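Local coordinates for protein chintase (Rhizomucor miehei, PDB 5YUQ) that hydrolyses the beta-1,4 linkages of chitin as a family 18 glycoside hydrolase, working through a tunnel-shaped active site, at residues E52-G57 / D98-N103; V8-L13 / D43-S48; S48-A53 / K58-S63; G66-L71 / A271-N276; E293-A296 / G301-T304. All coordinates share one frame; numbering follows the deposited sequence. Where two conformers were deposited one is given.

Interactions 1 to 3 lie within the TIM barrel, interaction 4 ties a barrel loop to an insertion, and interaction 5 lies apart. Interaction 2 opens first, at the end of strand 4-9 and the turn after it, and closes on the start of helix 43-55. Interaction 3 then folds the same helix back on strand 59-65 through a short turn. Interaction 1 starts from the end of that helix and reaches strand 101-105, so it encloses the closing segment of interaction 3. Interaction 4 begins in the loop after strand 59-65, spans 200 residues to 271-276, and so crosses interaction 1. Interaction 5 joins the end of helix 287-292 to strand 302-307 through a short turn.

Interaction 1: E52-G57 / D98-N103; sequences EAHSRG and DLDGLN
His54 reaches from the last turn of helix 43-55 to Asp98 and Asp100, just ahead of strand 101-105. The direct polar contact is one hydrogen bond. His54 NE2 donates to Asp100 OD2 over 2.7 Å, nearly straight at 165°. The oxygen lies in the plane of the imidazole and is met on its syn side, somewhat out of the carboxylate plane. The ring and carboxylate planes are 62° apart. With CG anti to its own carbonyl carbon (chi1 -72°), the His54 ring extends away from the helix toward both aspartates.

The second link runs through water. A water lies 2.7 Å from His54 ND1 and donates to Asp98 OD2, also at 2.7 Å. The remaining contact is at the ring edge, where His54 CE1 lies 3.0 Å from the backbone O of Asp98. Partners at both ring nitrogens should fix the rotation of the ring. The two carboxylates probably polarise it.

Asp100 OD2 also accepts from Ile60 N, so it joins strand 59-65 to the same site. Asp98, at positive phi, ends helix 80-97 in a Schellman motif. This is surface packing at the N-terminal end of parallel strands in a TIM barrel.

Interaction 2: V8-L13 / D43-S48; sequences VVDWDL and DSQLKS
Gln45 extends from helix 43-55 to the turn after strand 4-9, with Asp10 and Leu13 as its partners. Its chain is extended beyond CG (chi2 179°), which carries the amide away from the helix. NE2 donates to the backbone O of Asp10 over 2.8 Å, at 170°. The bond is well directed at both ends. The acceptor lies in the amide plane, and the donor meets a lone pair in the carbonyl plane.

The Asp10 side chain crosses that of Gln45 at about a right angle. The carboxylate and amide planes differ by 34°. Asp10 OD1 approaches Gln45 NE2 to 3.3 Å, but the angle is too poor for a hydrogen bond. That oxygen bonds instead to Tyr27 OH and Thr42 N.

Leu13 comes in obliquely and packs by one methyl. Its CD1 lies 3.5 Å from Gln45 NE2 and 3.9 Å from Gln45 CB, alongside the aliphatic base of the chain. Asp10 lies within a type I turn from Val9 to Asp12, and Leu13 follows it.

Tyr27 of strand 24-32 also bonds Gln45 NE2 and packs against Leu13. The contact therefore joins the turn after strand 4-9 to the N-terminal part of helix 43-55, beside strand 24-32.

Interaction 3: S48-A53 / K58-S63; sequences SVVQEA and KSISLS
Ala53 O accepts a 2.7 Å hydrogen bond from Lys58 N, with an N-H...O angle of 163°. The donor stands well above the carbonyl plane. This bond closes the end of helix 43-55. Gly57 has positive phi, and its N bonds back to His54 O, which completes a Schellman motif.

Beyond the turn the contact is apolar. The helix and strand segments run nearly antiparallel, at 155°, with axes 8.2 Å apart. Ile60 points toward the helix and meets three of its residues. Its CG1 is anti to the backbone N (chi1 175°), which carries CD1 toward the earlier helical turn. There Ile60 CD1 touches Val49 CG1 at 3.7 Å and Val50 CG2 at 3.9 Å. Both valines cross the isoleucine at about a right angle. The other branch, CG2, also lies against Val50. Ile60 CG2 is 4.2 Å from Ala53 CB.

Lys58 touches the helix through its base. Its CB lies 3.4 Å from Ala53 O, and the chain then bends away to bring NZ to Leu22 O. Trp19 packs on Ala53 as well. The arrangement is the helix-turn-strand unit of a TIM barrel, with an outer helix packed against the next barrel strand.

Interaction 4: G66-L71 / A271-N276; sequences GWTGSL and ADPCPN
Trp67 and Asp272 make the polar part of this contact between two loops. Trp67 NE1 donates to Asp272 OD1 over 3.0 Å, at 154°. The oxygen sits at the indole edge, close to the ring plane. The donor approaches Asp272 OD1 from above the carboxylate plane, 38° out of it. The ring and carboxylate planes are 52° apart.

Pro273 supplies the apolar part. Its CD lies 3.9 Å from Thr68 CG2, and its CB lies 3.9 Å from Leu71 CD1. The pyrrolidine ring thus rests against both residues. The Thr68 methyl is anti to its carbonyl carbon and faces the proline, while OG1 bonds Glu31.

The next shell shapes the two loops. Gly66 O accepts from Gly69 N and from Ser70 OG, which arrive from opposite faces of the carbonyl plane. The bond from Ser70 OG to Gly66 O is 2.8 Å long. These bonds tie the tryptophan loop back on itself. In the partner loop Pro273 is the centre of an inverse gamma turn, with Cys274 N bonded to Asp272 O. A disulfide joins Cys274 to Cys117, in the loop between strand 101-105 and helix 124-139.

The 66-71 loop follows barrel strand 59-65. In family 18 chitinases such loops at the C-terminal ends of the strands border the substrate cleft. This link is therefore consistent with loops that help enclose the active-site tunnel.

Interaction 5: E293-A296 / G301-T304; sequences EGIA and GWVT
The Trp302 indole carries Ile295 on one face. Ile295 CD1 lies 3.6 Å from the centroid of the five-membered ring and 11° off its normal, a CH-pi contact. Ile295 CG1 lies over the same face, 3.6 Å from Trp302 CD1. Ile295 CG1 is anti to the carbonyl carbon (chi1 -65°) and chi2 is extended, which lays the end of the chain across the pyrrole ring. The CG2 branch turns to the base of the tryptophan, 3.9 Å from Trp302 CB.

At Trp302 NE1 a water accepts the indole N-H over 3.0 Å. The same water donates a weak bond to Glu293 OE1. This carboxylate oxygen stays 3.8 Å from Trp302 NE1 in an oblique position. Its stronger partner is Tyr285, whose hydroxyl bonds OE1.

Helix 287-292 ends just before this contact in a Schellman motif, with Gly294 at positive phi. The chain then forms a short 3-10 segment and turns into strand 302-307. That strand pairs antiparallel with 312-317, which pairs in turn with 322-325. In sequence these elements fall between barrel strands 228-240 and 346-350, consistent with the alpha+beta insertion domain of many family 18 chitinases. Ala315 and Leu324 pack on both Ile295 and Trp302, so the isoleucine and indole are buried against the sheet.

Farther along strand 302-307, Thr304 OG1 donates to Ile295 O over 2.7 Å in the conformer given, one of two. There the donor stands 50° above the carbonyl plane. Thr304 N bonds the side chain of Asn298, within the connecting turn.

Interaction 1: E52-G57 / D98-N103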
# COMPACT_ATOMS: atom_id res chain seq x y z
N GLU A 52 11.49 21.01 -0.06
CA GLU A 52 11.82 20.65 1.32
C GLU A 52 12.67 19.40 1.37
O GLU A 52 13.65 19.34 2.09
CB GLU A 52 10.55 20.45 2.15
CG GLU A 52 9.73 21.70 2.34
CD GLU A 52 8.53 21.48 3.24
OE1 GLU A 52 7.77 22.46 3.47
OE2 GLU A 52 8.35 20.34 3.73
N ALA A 53 12.27 18.38 0.61
CA ALA A 53 13.03 17.14 0.59
C ALA A 53 14.46 17.38 0.14
O ALA A 53 15.41 16.88 0.74
CB ALA A 53 12.36 16.13 -0.33
N HIS A 54 14.61 18.16 -0.93
CA HIS A 54 15.92 18.39 -1.50
C HIS A 54 16.79 19.26 -0.61
O HIS A 54 17.99 19.04 -0.52
CB HIS A 54 15.79 18.93 -2.93
CG HIS A 54 15.33 17.88 -3.90
ND1 HIS A 54 14.96 18.17 -5.20
CD2 HIS A 54 15.18 16.55 -3.76
CE1 HIS A 54 14.61 17.05 -5.81
NE2 HIS A 54 14.74 16.05 -4.96
N SER A 55 16.19 20.23 0.07
CA SER A 55 16.92 21.04 1.04
C SER A 55 17.48 20.18 2.17
O SER A 55 18.48 20.53 2.79
CB SER A 55 16.02 22.14 1.62
OG SER A 55 15.73 23.13 0.65
N ARG A 56 16.78 19.08 2.45
CA ARG A 56 17.13 18.14 3.49
C ARG A 56 17.89 16.91 2.99
O ARG A 56 18.13 16.01 3.71
CB ARG A 56 15.90 17.77 4.35
CG ARG A 56 14.91 18.93 4.54
CD ARG A 56 14.70 19.53 5.96
NE ARG A 56 15.46 18.75 6.86
CZ ARG A 56 15.20 18.52 8.13
NH1 ARG A 56 14.18 19.07 8.73
NH2 ARG A 56 15.99 17.74 8.80
N GLY A 57 18.27 16.94 1.72
CA GLY A 57 19.06 15.88 1.10
C GLY A 57 18.30 14.58 0.94
O GLY A 57 18.89 13.50 0.88
N ASP A 98 11.32 18.12 -10.82
CA ASP A 98 12.66 17.75 -10.37
C ASP A 98 12.60 16.52 -9.49
O ASP A 98 13.23 16.45 -8.44
CB ASP A 98 13.32 18.92 -9.62
CG ASP A 98 14.81 18.74 -9.45
OD1 ASP A 98 15.44 18.06 -10.28
OD2 ASP A 98 15.36 19.30 -8.48
N LEU A 99 11.83 15.52 -9.93
CA LEU A 99 11.62 14.34 -9.11
C LEU A 99 12.81 13.40 -9.20
O LEU A 99 13.50 13.34 -10.22
CB LEU A 99 10.36 13.60 -9.57
CG LEU A 99 9.05 14.40 -9.49
CD1 LEU A 99 7.94 13.65 -10.23
CD2 LEU A 99 8.68 14.62 -8.04
N ASP A 100 13.06 12.68 -8.12
CA ASP A 100 14.12 11.69 -8.09
C ASP A 100 13.66 10.34 -8.58
O ASP A 100 14.48 9.45 -8.81
CB ASP A 100 14.65 11.56 -6.67
CG ASP A 100 15.13 12.87 -6.14
OD1 ASP A 100 16.10 13.40 -6.72
OD2 ASP A 100 14.52 13.39 -5.17
N GLY A 101 12.36 10.18 -8.74
CA GLY A 101 11.84 8.93 -9.23
C GLY A 101 10.36 8.88 -9.48
O GLY A 101 9.63 9.83 -9.20
N LEU A 102 9.91 7.75 -10.01
CA LEU A 102 8.50 7.50 -10.23
C LEU A 102 8.16 6.16 -9.61
O LEU A 102 8.87 5.18 -9.81
CB LEU A 102 8.18 7.46 -11.72
CG LEU A 102 8.26 8.78 -12.49
CD1 LEU A 102 8.20 8.51 -14.00
CD2 LEU A 102 7.13 9.71 -12.06
N ASN A 103 7.07 6.15 -8.85
CA ASN A 103 6.55 4.95 -8.23
C ASN A 103 5.23 4.62 -8.93
O ASN A 103 4.26 5.35 -8.79
CB ASN A 103 6.31 5.22 -6.74
CG ASN A 103 5.59 4.08 -6.03
OD1 ASN A 103 4.41 4.19 -5.69
ND2 ASN A 103 6.30 2.99 -5.78
O HOH W 1 14.89 20.71 -6.17

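Interaction 2: V8-L13 / D43-S48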
# COMPACT_ATOMS: atom_id res chain seq x y z
N VAL A 8 3.21 10.03 1.41
CA VAL A 8 2.41 11.15 1.88
C VAL A 8 1.35 11.36 0.82
O VAL A 8 1.56 11.04 -0.35
CB VAL A 8 3.25 12.42 2.06
CG1 VAL A 8 4.31 12.20 3.13
CG2 VAL A 8 3.88 12.87 0.74
N VAL A 9 0.20 11.87 1.23
CA VAL A 9 -0.94 11.97 0.33
C VAL A 9 -1.33 13.41 0.05
O VAL A 9 -1.36 14.25 0.94
CB VAL A 9 -2.15 11.13 0.82
CG1 VAL A 9 -1.77 9.65 0.93
CG2 VAL A 9 -2.68 11.64 2.17
N ASP A 10 -1.63 13.69 -1.22
CA ASP A 10 -1.90 15.05 -1.68
C ASP A 10 -3.05 15.71 -0.93
O ASP A 10 -3.03 16.92 -0.68
CB ASP A 10 -2.20 15.03 -3.17
CG ASP A 10 -2.30 16.41 -3.77
OD1 ASP A 10 -1.24 16.98 -4.13
OD2 ASP A 10 -3.44 16.92 -3.90
N TRP A 11 -4.05 14.92 -0.55
CA TRP A 11 -5.25 15.44 0.09
C TRP A 11 -5.11 15.64 1.60
O TRP A 11 -6.02 16.17 2.24
CB TRP A 11 -6.43 14.51 -0.21
CG TRP A 11 -6.22 13.09 0.23
CD1 TRP A 11 -6.57 12.55 1.43
CD2 TRP A 11 -5.61 12.03 -0.53
NE1 TRP A 11 -6.23 11.22 1.46
CE2 TRP A 11 -5.63 10.87 0.27
CE3 TRP A 11 -5.06 11.94 -1.81
CZ2 TRP A 11 -5.12 9.64 -0.16
CZ3 TRP A 11 -4.54 10.72 -2.24
CH2 TRP A 11 -4.58 9.59 -1.41
N ASP A 12 -3.99 15.21 2.16
CA ASP A 12 -3.79 15.31 3.61
C ASP A 12 -2.31 15.17 3.94
O ASP A 12 -1.89 14.17 4.53
CB ASP A 12 -4.61 14.24 4.33
CG ASP A 12 -4.78 14.52 5.82
OD1 ASP A 12 -4.38 15.61 6.29
OD2 ASP A 12 -5.31 13.64 6.52
N LEU A 13 -1.50 16.17 3.57
CA LEU A 13 -0.07 16.11 3.84
C LEU A 13 0.18 16.22 5.34
O LEU A 13 -0.61 16.84 6.07
CB LEU A 13 0.68 17.22 3.10
CG LEU A 13 0.75 17.05 1.58
CD1 LEU A 13 1.34 18.29 0.93
CD2 LEU A 13 1.57 15.81 1.21
N ASP A 43 -0.19 21.07 -7.73
CA ASP A 43 1.09 21.60 -8.20
C ASP A 43 1.94 22.23 -7.11
O ASP A 43 3.10 21.86 -6.94
CB ASP A 43 0.84 22.63 -9.31
CG ASP A 43 2.12 23.32 -9.76
OD1 ASP A 43 2.97 22.64 -10.36
OD2 ASP A 43 2.28 24.53 -9.50
N SER A 44 1.37 23.17 -6.37
CA SER A 44 2.15 23.93 -5.40
C SER A 44 2.59 23.05 -4.24
O SER A 44 3.66 23.27 -3.67
CB SER A 44 1.35 25.12 -4.88
OG SER A 44 0.13 24.70 -4.30
N GLN A 45 1.77 22.08 -3.87
CA GLN A 45 2.15 21.17 -2.80
C GLN A 45 3.33 20.30 -3.21
O GLN A 45 4.28 20.15 -2.45
CB GLN A 45 0.97 20.28 -2.38
CG GLN A 45 -0.10 21.04 -1.64
CD GLN A 45 -1.27 20.17 -1.25
OE1 GLN A 45 -2.29 20.67 -0.78
NE2 GLN A 45 -1.14 18.87 -1.43
N LEU A 46 3.27 19.72 -4.41
CA LEU A 46 4.37 18.88 -4.86
C LEU A 46 5.66 19.69 -4.95
O LEU A 46 6.70 19.24 -4.49
CB LEU A 46 4.06 18.22 -6.20
CG LEU A 46 5.12 17.24 -6.73
CD1 LEU A 46 5.46 16.21 -5.66
CD2 LEU A 46 4.65 16.55 -7.99
N LYS A 47 5.60 20.89 -5.51
CA LYS A 47 6.80 21.72 -5.59
C LYS A 47 7.33 22.09 -4.21
O LYS A 47 8.54 22.07 -4.00
CB LYS A 47 6.54 22.98 -6.44
CG LYS A 47 6.21 22.63 -7.88
CD LYS A 47 6.69 23.65 -8.88
CE LYS A 47 6.58 23.08 -10.29
NZ LYS A 47 6.68 24.13 -11.34
N SER A 48 6.44 22.42 -3.29
CA SER A 48 6.86 22.72 -1.93
C SER A 48 7.56 21.53 -1.28
O SER A 48 8.63 21.68 -0.70
CB SER A 48 5.66 23.15 -1.07
OG SER A 48 5.98 23.01 0.30

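Interaction 3: S48-A53 / K58-S63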
# COMPACT_ATOMS: atom_id res chain seq x y z
N SER A 48 6.44 22.42 -3.29
CA SER A 48 6.86 22.72 -1.93
C SER A 48 7.56 21.53 -1.28
O SER A 48 8.63 21.68 -0.70
CB SER A 48 5.66 23.15 -1.07
OG SER A 48 5.98 23.01 0.30
N VAL A 49 6.97 20.34 -1.40
CA VAL A 49 7.53 19.17 -0.75
C VAL A 49 8.83 18.71 -1.39
O VAL A 49 9.75 18.29 -0.69
CB VAL A 49 6.51 18.00 -0.68
CG1 VAL A 49 7.13 16.77 -0.02
CG2 VAL A 49 5.29 18.44 0.11
N VAL A 50 8.93 18.82 -2.72
CA VAL A 50 10.19 18.49 -3.40
C VAL A 50 11.31 19.41 -2.92
O VAL A 50 12.41 18.96 -2.62
CB VAL A 50 10.06 18.59 -4.94
CG1 VAL A 50 11.44 18.47 -5.58
CG2 VAL A 50 9.16 17.48 -5.46
N GLN A 51 11.02 20.70 -2.83
CA GLN A 51 12.01 21.65 -2.36
C GLN A 51 12.45 21.33 -0.92
O GLN A 51 13.64 21.35 -0.61
CB GLN A 51 11.47 23.08 -2.46
CG GLN A 51 12.50 24.13 -2.06
CD GLN A 51 13.74 24.06 -2.93
OE1 GLN A 51 13.72 24.42 -4.11
NE2 GLN A 51 14.83 23.57 -2.35
N GLU A 52 11.49 21.01 -0.06
CA GLU A 52 11.82 20.65 1.32
C GLU A 52 12.67 19.40 1.37
O GLU A 52 13.65 19.34 2.09
CB GLU A 52 10.55 20.45 2.15
CG GLU A 52 9.73 21.70 2.34
CD GLU A 52 8.53 21.48 3.24
OE1 GLU A 52 7.77 22.46 3.47
OE2 GLU A 52 8.35 20.34 3.73
N ALA A 53 12.27 18.38 0.61
CA ALA A 53 13.03 17.14 0.59
C ALA A 53 14.46 17.38 0.14
O ALA A 53 15.41 16.88 0.74
CB ALA A 53 12.36 16.13 -0.33
N LYS A 58 16.98 14.68 0.85
CA LYS A 58 16.14 13.49 0.75
C LYS A 58 15.60 13.26 -0.65
O LYS A 58 15.35 14.22 -1.39
CB LYS A 58 14.98 13.61 1.73
CG LYS A 58 15.41 13.81 3.16
CD LYS A 58 16.07 12.56 3.74
CE LYS A 58 16.66 12.86 5.12
NZ LYS A 58 17.02 11.62 5.87
N SER A 59 15.42 11.99 -1.00
CA SER A 59 14.88 11.62 -2.30
C SER A 59 13.36 11.65 -2.29
O SER A 59 12.72 11.29 -1.30
CB SER A 59 15.33 10.20 -2.67
OG SER A 59 16.71 10.16 -2.95
N ILE A 60 12.76 12.08 -3.40
CA ILE A 60 11.31 12.09 -3.51
C ILE A 60 10.86 11.54 -4.86
O ILE A 60 11.38 11.91 -5.91
CB ILE A 60 10.71 13.51 -3.25
CG1 ILE A 60 9.19 13.51 -3.48
CG2 ILE A 60 11.39 14.56 -4.12
CD1 ILE A 60 8.49 14.70 -2.81
N SER A 61 9.90 10.62 -4.81
CA SER A 61 9.29 10.07 -6.00
C SER A 61 7.83 10.47 -6.06
O SER A 61 7.20 10.66 -5.03
CB SER A 61 9.35 8.54 -5.99
OG SER A 61 10.68 8.08 -6.06
N LEU A 62 7.29 10.57 -7.26
CA LEU A 62 5.86 10.73 -7.45
C LEU A 62 5.25 9.37 -7.69
O LEU A 62 5.76 8.59 -8.51
CB LEU A 62 5.58 11.63 -8.65
CG LEU A 62 4.12 11.87 -9.03
CD1 LEU A 62 3.39 12.58 -7.91
CD2 LEU A 62 4.06 12.66 -10.32
N SER A 63 4.17 9.07 -6.96
CA SER A 63 3.42 7.85 -7.18
C SER A 63 2.31 8.11 -8.18
O SER A 63 1.53 9.04 -8.03
CB SER A 63 2.83 7.32 -5.87
OG SER A 63 2.28 6.02 -6.06

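Interaction 4: G66-L71 / A271-N276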
# COMPACT_ATOMS: atom_id res chain seq x y z
N GLY A 66 -2.69 4.53 -8.04
CA GLY A 66 -3.45 4.44 -6.81
C GLY A 66 -4.81 3.83 -7.08
O GLY A 66 -5.16 3.57 -8.22
N TRP A 67 -5.57 3.58 -6.04
CA TRP A 67 -6.86 2.93 -6.21
C TRP A 67 -7.80 3.58 -7.19
O TRP A 67 -8.35 2.93 -7.98
CB TRP A 67 -7.58 2.81 -4.83
CG TRP A 67 -8.81 2.06 -4.86
CD1 TRP A 67 -10.05 2.57 -4.81
CD2 TRP A 67 -8.94 0.65 -4.89
NE1 TRP A 67 -10.94 1.58 -4.89
CE2 TRP A 67 -10.31 0.39 -4.87
CE3 TRP A 67 -8.05 -0.41 -4.95
CZ2 TRP A 67 -10.82 -0.89 -4.94
CZ3 TRP A 67 -8.55 -1.68 -5.00
CH2 TRP A 67 -9.96 -1.90 -5.00
N THR A 68 -8.01 4.87 -7.08
CA THR A 68 -8.94 5.54 -7.98
C THR A 68 -8.26 6.12 -9.20
O THR A 68 -8.91 6.76 -10.03
CB THR A 68 -9.73 6.67 -7.26
OG1 THR A 68 -8.82 7.66 -6.76
CG2 THR A 68 -10.52 6.10 -6.10
N GLY A 69 -6.95 5.89 -9.32
CA GLY A 69 -6.18 6.41 -10.44
C GLY A 69 -5.71 5.35 -11.42
O GLY A 69 -4.77 5.57 -12.17
N SER A 70 -6.37 4.19 -11.41
CA SER A 70 -5.91 3.07 -12.23
C SER A 70 -6.84 2.73 -13.39
O SER A 70 -6.65 1.71 -14.05
CB SER A 70 -5.69 1.83 -11.35
OG SER A 70 -4.57 2.02 -10.48
N LEU A 71 -7.82 3.59 -13.65
CA LEU A 71 -8.83 3.31 -14.68
C LEU A 71 -8.23 3.08 -16.06
O LEU A 71 -8.69 2.22 -16.81
CB LEU A 71 -9.81 4.48 -14.80
CG LEU A 71 -10.85 4.66 -13.70
CD1 LEU A 71 -11.62 5.95 -13.90
CD2 LEU A 71 -11.78 3.46 -13.71
N ALA A 271 -17.41 6.74 -3.26
CA ALA A 271 -17.69 5.81 -4.34
C ALA A 271 -16.53 5.74 -5.32
O ALA A 271 -15.88 6.75 -5.61
CB ALA A 271 -18.98 6.19 -5.06
N ASP A 272 -16.28 4.53 -5.81
CA ASP A 272 -15.29 4.33 -6.85
C ASP A 272 -15.69 5.07 -8.12
O ASP A 272 -16.87 5.34 -8.34
CB ASP A 272 -15.13 2.83 -7.13
CG ASP A 272 -14.31 2.12 -6.07
OD1 ASP A 272 -13.64 2.81 -5.28
OD2 ASP A 272 -14.32 0.88 -6.04
N PRO A 273 -14.70 5.42 -8.97
CA PRO A 273 -14.98 6.18 -10.19
C PRO A 273 -15.58 5.32 -11.31
O PRO A 273 -14.97 5.16 -12.37
CB PRO A 273 -13.60 6.71 -10.59
CG PRO A 273 -12.65 5.69 -10.05
CD PRO A 273 -13.25 5.24 -8.75
N CYS A 274 -16.77 4.79 -11.06
CA CYS A 274 -17.52 4.03 -12.05
C CYS A 274 -18.95 4.50 -12.06
O CYS A 274 -19.46 4.97 -11.04
CB CYS A 274 -17.50 2.54 -11.70
SG CYS A 274 -15.84 1.84 -11.60
N PRO A 275 -19.61 4.38 -13.21
CA PRO A 275 -21.05 4.68 -13.30
C PRO A 275 -21.87 3.93 -12.25
O PRO A 275 -21.71 2.72 -12.08
CB PRO A 275 -21.41 4.20 -14.70
CG PRO A 275 -20.14 4.38 -15.50
CD PRO A 275 -19.02 4.07 -14.53
N ASN A 276 -22.72 4.65 -11.53
CA ASN A 276 -23.61 4.04 -10.56
C ASN A 276 -22.95 3.38 -9.35
O ASN A 276 -23.57 2.66 -8.57
CB ASN A 276 -24.68 3.18 -11.28
CG ASN A 276 -25.67 4.05 -12.08
OD1 ASN A 276 -25.36 4.65 -13.10
ND2 ASN A 276 -26.83 4.18 -11.55

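Interaction 5: E293-A296 / G301-T304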
# COMPACT_ATOMS: atom_id res chain seq x y z
N GLU A 293 -7.54 7.50 21.57
CA GLU A 293 -8.64 6.85 22.26
C GLU A 293 -8.17 5.88 23.34
O GLU A 293 -8.98 5.35 24.10
CB GLU A 293 -9.55 6.12 21.27
CG GLU A 293 -10.33 7.05 20.37
CD GLU A 293 -11.25 6.31 19.43
OE1 GLU A 293 -11.13 5.07 19.32
OE2 GLU A 293 -12.10 6.97 18.80
N GLY A 294 -6.86 5.67 23.41
CA GLY A 294 -6.31 4.83 24.46
C GLY A 294 -6.70 3.38 24.30
O GLY A 294 -6.78 2.64 25.28
N ILE A 295 -6.93 2.96 23.06
CA ILE A 295 -7.33 1.59 22.79
C ILE A 295 -6.38 0.59 23.44
O ILE A 295 -6.83 -0.39 24.04
CB ILE A 295 -7.47 1.36 21.27
CG1 ILE A 295 -8.62 2.23 20.74
CG2 ILE A 295 -7.73 -0.11 20.97
CD1 ILE A 295 -9.07 1.92 19.33
N ALA A 296 -5.08 0.87 23.38
CA ALA A 296 -4.07 -0.04 23.92
C ALA A 296 -4.13 -0.23 25.44
O ALA A 296 -3.58 -1.20 25.96
CB ALA A 296 -2.67 0.43 23.50
N GLY A 301 -13.98 1.82 25.44
CA GLY A 301 -14.88 0.71 25.16
C GLY A 301 -14.22 -0.43 24.40
O GLY A 301 -14.92 -1.31 23.88
N TRP A 302 -12.89 -0.43 24.36
CA TRP A 302 -12.14 -1.48 23.67
C TRP A 302 -11.45 -2.42 24.64
O TRP A 302 -11.03 -2.01 25.72
CB TRP A 302 -11.08 -0.85 22.76
CG TRP A 302 -11.65 -0.04 21.66
CD1 TRP A 302 -11.92 1.30 21.67
CD2 TRP A 302 -12.04 -0.51 20.37
NE1 TRP A 302 -12.45 1.69 20.47
CE2 TRP A 302 -12.54 0.59 19.65
CE3 TRP A 302 -12.02 -1.77 19.75
CZ2 TRP A 302 -13.01 0.48 18.34
CZ3 TRP A 302 -12.49 -1.87 18.45
CH2 TRP A 302 -12.97 -0.76 17.76
N VAL A 303 -11.34 -3.68 24.26
CA VAL A 303 -10.51 -4.65 24.97
C VAL A 303 -9.47 -5.16 23.97
O VAL A 303 -9.83 -5.66 22.89
CB VAL A 303 -11.35 -5.81 25.53
CG1 VAL A 303 -10.44 -6.86 26.14
CG2 VAL A 303 -12.36 -5.29 26.57
N THR A 304 -8.20 -5.03 24.31
CA THR A 304 -7.13 -5.33 23.36
C THR A 304 -6.54 -6.74 23.54
O THR A 304 -6.49 -7.27 24.65
CB THR A 304 -6.02 -4.26 23.43
OG1 THR A 304 -6.60 -2.97 23.20
CG2 THR A 304 -4.96 -4.50 22.36
O HOH W 2 -13.82 4.37 20.76